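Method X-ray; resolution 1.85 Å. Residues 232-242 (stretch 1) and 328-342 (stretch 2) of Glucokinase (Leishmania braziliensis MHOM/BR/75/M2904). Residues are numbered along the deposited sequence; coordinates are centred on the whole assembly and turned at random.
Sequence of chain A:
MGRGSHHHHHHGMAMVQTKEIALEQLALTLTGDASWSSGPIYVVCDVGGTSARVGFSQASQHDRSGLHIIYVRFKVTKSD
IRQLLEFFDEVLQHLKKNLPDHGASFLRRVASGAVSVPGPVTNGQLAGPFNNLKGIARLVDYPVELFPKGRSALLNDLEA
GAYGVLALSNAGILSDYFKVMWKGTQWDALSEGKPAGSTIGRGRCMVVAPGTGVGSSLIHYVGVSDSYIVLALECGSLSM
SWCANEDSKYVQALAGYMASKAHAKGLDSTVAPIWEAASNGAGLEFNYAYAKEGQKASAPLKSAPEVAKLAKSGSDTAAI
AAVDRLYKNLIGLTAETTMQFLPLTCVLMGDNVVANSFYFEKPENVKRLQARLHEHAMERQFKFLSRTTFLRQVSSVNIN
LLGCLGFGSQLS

Stretch 1 232-242: ALECGSLSMSW
Stretch 2 328-342: KNLIGLTAETTMQFL

A helix already under way at Lys328 and running through Phe341 lies beside an irregular segment that follows a strand running in from earlier in the chain, makes one short 3-10 turn at 235–237, then runs extended from Leu238 to Trp242 with psi near 140–150°. The two pass in opposite directions: Cys235 sits nearest Thr337 (CA to CA 7.5 Å), Met240 nearest Leu333 (CA to CA 7.5 Å), and Ser241 nearest Gly332 (CA to CA 8.3 Å). Together they bury 407 Å².

The 3-10 turn, closed by Ser237 N to Glu234 O (3.0 Å) and Leu238 N to Cys235 O (3.1 Å), is one bump. Leu333 (t, p) leaves the helix sideways but brings its end to this turn: CD1 lies 3.3 Å from Cys235 O and CD2 4.4 Å from Gly236 CA. Gly236 has no side chain, and a CB there would point away from the helix. Cys235 (m) points toward the helix, its CB 3.9 Å from Thr337 CG2, while its SG meets the Phe341 (m) ring at the edge, 4.0 Å from CE2. Leu233 (m, t) extends the apolar patch, CD1 to Phe341 CZ 3.8 Å.

Leu238 (t, p) is another. Its CD2 drops among three helix side chains, 4.0 Å from Leu333 CD1, 3.9 Å from Glu336 CB and 4.3 Å from Gln340 OE1, so Leu333, Glu336 and Gln340, spaced three and four along one face, form the hollow.

Beyond it, Ser241 (m) points toward the helix and its OG donates to Glu336 OE2 at 2.8 Å, the one hydrogen bond between the stretches. Glu336 (m, m) thus lends its CB to packing and its carboxylate to polarity. Met240 (m, t, p) starts sideways and curls its CE to 4.0 Å from Asn329 OD1. At Gly332 the helix is bare, and an ideal CB would touch nothing opposite.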

# COMPACT_ATOMS: atom_id res chain seq x y z
N ALA A 232 -6.81 0.04 -3.39
CA ALA A 232 -7.82 0.50 -2.44
C ALA A 232 -7.23 0.41 -1.03
O ALA A 232 -6.52 -0.55 -0.72
CB ALA A 232 -9.06 -0.40 -2.53
N LEU A 233 -7.52 1.39 -0.17
CA LEU A 233 -6.94 1.43 1.18
C LEU A 233 -7.96 1.81 2.26
O LEU A 233 -9.05 2.30 1.96
CB LEU A 233 -5.79 2.43 1.22
CG LEU A 233 -4.56 2.17 0.35
CD1 LEU A 233 -3.61 3.35 0.42
CD2 LEU A 233 -3.85 0.90 0.81
N GLU A 234 -7.58 1.61 3.52
CA GLU A 234 -8.38 2.08 4.66
C GLU A 234 -7.55 2.94 5.63
O GLU A 234 -7.59 2.75 6.84
CB GLU A 234 -9.03 0.91 5.43
CG GLU A 234 -9.86 -0.05 4.58
CD GLU A 234 -11.08 0.61 3.96
OE1 GLU A 234 -11.53 1.68 4.42
OE2 GLU A 234 -11.62 0.04 2.99
N CYS A 235 -6.82 3.91 5.08
CA CYS A 235 -5.94 4.75 5.87
C CYS A 235 -6.69 5.69 6.82
O CYS A 235 -6.17 6.06 7.87
CB CYS A 235 -5.00 5.56 4.95
SG CYS A 235 -3.80 4.54 4.02
N GLY A 236 -7.93 6.04 6.47
CA GLY A 236 -8.76 6.82 7.37
C GLY A 236 -9.03 6.07 8.66
O GLY A 236 -9.36 6.68 9.69
N SER A 237 -8.86 4.75 8.61
CA SER A 237 -9.18 3.88 9.76
C SER A 237 -7.94 3.51 10.56
O SER A 237 -7.99 2.69 11.50
CB SER A 237 -9.90 2.61 9.30
OG SER A 237 -11.15 2.93 8.72
N LEU A 238 -6.82 4.14 10.21
CA LEU A 238 -5.62 4.06 11.03
C LEU A 238 -5.84 4.87 12.31
O LEU A 238 -6.42 5.96 12.27
CB LEU A 238 -4.42 4.55 10.21
CG LEU A 238 -3.13 5.15 10.77
CD1 LEU A 238 -2.24 4.11 11.42
CD2 LEU A 238 -2.38 5.85 9.63
N SER A 239 -5.41 4.33 13.44
CA SER A 239 -5.46 5.06 14.71
C SER A 239 -4.71 6.38 14.65
O SER A 239 -3.67 6.48 14.01
CB SER A 239 -4.87 4.22 15.84
OG SER A 239 -5.49 2.96 15.90
N MET A 240 -5.23 7.41 15.32
CA MET A 240 -4.48 8.66 15.45
C MET A 240 -3.13 8.43 16.14
O MET A 240 -3.00 7.54 16.97
CB MET A 240 -5.28 9.73 16.20
CG MET A 240 -6.47 10.23 15.41
SD MET A 240 -7.33 11.58 16.24
CE MET A 240 -6.18 12.93 15.95
N SER A 241 -2.15 9.24 15.76
CA SER A 241 -0.79 9.12 16.26
C SER A 241 -0.71 9.57 17.71
O SER A 241 -1.49 10.40 18.17
CB SER A 241 0.16 9.96 15.41
OG SER A 241 0.26 9.44 14.10
N TRP A 242 0.25 9.01 18.45
CA TRP A 242 0.46 9.45 19.81
C TRP A 242 0.89 10.92 19.84
O TRP A 242 1.51 11.43 18.91
CB TRP A 242 1.51 8.55 20.49
CG TRP A 242 1.68 8.86 21.93
CD1 TRP A 242 1.02 8.31 22.99
CD2 TRP A 242 2.59 9.82 22.47
NE1 TRP A 242 1.47 8.88 24.17
CE2 TRP A 242 2.43 9.81 23.87
CE3 TRP A 242 3.52 10.70 21.90
CZ2 TRP A 242 3.18 10.64 24.70
CZ3 TRP A 242 4.26 11.51 22.72
CH2 TRP A 242 4.08 11.48 24.11
N LYS A 328 -5.67 20.45 9.90
CA LYS A 328 -4.40 20.16 10.54
C LYS A 328 -4.28 18.66 10.77
O LYS A 328 -3.23 18.07 10.56
CB LYS A 328 -4.27 20.93 11.86
CG LYS A 328 -3.80 22.38 11.67
CD LYS A 328 -3.27 22.98 12.98
CE LYS A 328 -2.90 24.45 12.83
NZ LYS A 328 -2.16 24.73 11.58
N ASN A 329 -5.39 18.04 11.18
CA ASN A 329 -5.44 16.60 11.40
C ASN A 329 -5.57 15.75 10.13
O ASN A 329 -5.03 14.63 10.07
CB ASN A 329 -6.53 16.27 12.41
CG ASN A 329 -6.06 16.52 13.83
OD1 ASN A 329 -4.90 16.24 14.16
ND2 ASN A 329 -6.93 17.08 14.66
N LEU A 330 -6.29 16.25 9.13
CA LEU A 330 -6.25 15.61 7.82
C LEU A 330 -4.79 15.51 7.36
O LEU A 330 -4.33 14.45 6.92
CB LEU A 330 -7.08 16.38 6.80
CG LEU A 330 -6.94 15.79 5.38
CD1 LEU A 330 -7.65 14.44 5.33
CD2 LEU A 330 -7.50 16.75 4.33
N ILE A 331 -4.06 16.61 7.48
CA ILE A 331 -2.65 16.63 7.11
C ILE A 331 -1.82 15.71 8.02
O ILE A 331 -0.88 15.03 7.57
CB ILE A 331 -2.09 18.08 7.06
CG1 ILE A 331 -2.71 18.85 5.89
CG2 ILE A 331 -0.58 18.08 6.94
CD1 ILE A 331 -2.34 18.27 4.54
N GLY A 332 -2.19 15.65 9.31
CA GLY A 332 -1.55 14.73 10.23
C GLY A 332 -1.65 13.28 9.77
O GLY A 332 -0.67 12.52 9.87
N LEU A 333 -2.82 12.90 9.26
CA LEU A 333 -3.00 11.58 8.65
C LEU A 333 -2.07 11.44 7.47
O LEU A 333 -1.40 10.42 7.32
CB LEU A 333 -4.45 11.36 8.19
CG LEU A 333 -4.68 10.20 7.22
CD1 LEU A 333 -4.44 8.84 7.84
CD2 LEU A 333 -6.08 10.27 6.63
N THR A 334 -2.01 12.48 6.62
CA THR A 334 -1.11 12.42 5.47
C THR A 334 0.36 12.37 5.86
O THR A 334 1.19 11.93 5.08
CB THR A 334 -1.31 13.58 4.48
OG1 THR A 334 -0.91 14.81 5.09
CG2 THR A 334 -2.76 13.66 4.02
N ALA A 335 0.72 12.84 7.04
CA ALA A 335 2.12 12.70 7.44
C ALA A 335 2.44 11.22 7.57
O ALA A 335 3.52 10.75 7.15
CB ALA A 335 2.39 13.44 8.76
N GLU A 336 1.51 10.48 8.17
CA GLU A 336 1.66 9.02 8.26
C GLU A 336 1.65 8.32 6.89
O GLU A 336 2.47 7.43 6.64
CB GLU A 336 0.58 8.41 9.17
CG GLU A 336 0.60 8.88 10.63
CD GLU A 336 1.99 8.94 11.26
OE1 GLU A 336 2.89 8.12 10.93
OE2 GLU A 336 2.20 9.81 12.12
N THR A 337 0.75 8.70 6.00
CA THR A 337 0.67 8.02 4.70
C THR A 337 1.87 8.36 3.83
O THR A 337 2.38 7.51 3.09
CB THR A 337 -0.67 8.30 3.96
OG1 THR A 337 -0.77 9.69 3.65
CG2 THR A 337 -1.85 7.89 4.85
N THR A 338 2.34 9.61 3.96
CA THR A 338 3.48 10.09 3.20
C THR A 338 4.73 9.34 3.64
O THR A 338 5.55 8.92 2.81
CB THR A 338 3.68 11.60 3.38
OG1 THR A 338 2.51 12.29 2.89
CG2 THR A 338 4.91 12.10 2.66
N MET A 339 4.89 9.17 4.95
CA MET A 339 6.01 8.36 5.41
C MET A 339 5.90 6.89 4.96
O MET A 339 6.86 6.32 4.48
CB MET A 339 6.17 8.45 6.93
CG MET A 339 7.39 7.69 7.45
SD MET A 339 8.95 8.37 6.87
CE MET A 339 9.63 6.96 6.01
N GLN A 340 4.73 6.26 5.09
CA GLN A 340 4.69 4.82 4.78
C GLN A 340 4.92 4.52 3.32
O GLN A 340 5.57 3.53 2.98
CB GLN A 340 3.36 4.20 5.17
CG GLN A 340 3.07 4.19 6.65
CD GLN A 340 1.67 3.72 6.89
OE1 GLN A 340 0.73 4.52 6.96
NE2 GLN A 340 1.50 2.40 6.95
N PHE A 341 4.36 5.35 2.45
CA PHE A 341 4.41 5.09 1.02
C PHE A 341 5.47 5.87 0.24
O PHE A 341 5.71 5.59 -0.96
CB PHE A 341 3.02 5.41 0.44
CG PHE A 341 1.92 4.57 1.01
CD1 PHE A 341 1.96 3.18 0.89
CD2 PHE A 341 0.82 5.16 1.64
CE1 PHE A 341 0.94 2.38 1.37
CE2 PHE A 341 -0.22 4.37 2.15
CZ PHE A 341 -0.16 2.98 2.03
N LEU A 342 6.09 6.86 0.89
CA LEU A 342 7.05 7.80 0.24
C LEU A 342 6.62 8.20 -1.19
O LEU A 342 7.34 7.97 -2.16
CB LEU A 342 8.49 7.26 0.28
CG LEU A 342 9.09 7.06 1.67
CD1 LEU A 342 10.47 6.38 1.60
CD2 LEU A 342 9.21 8.39 2.41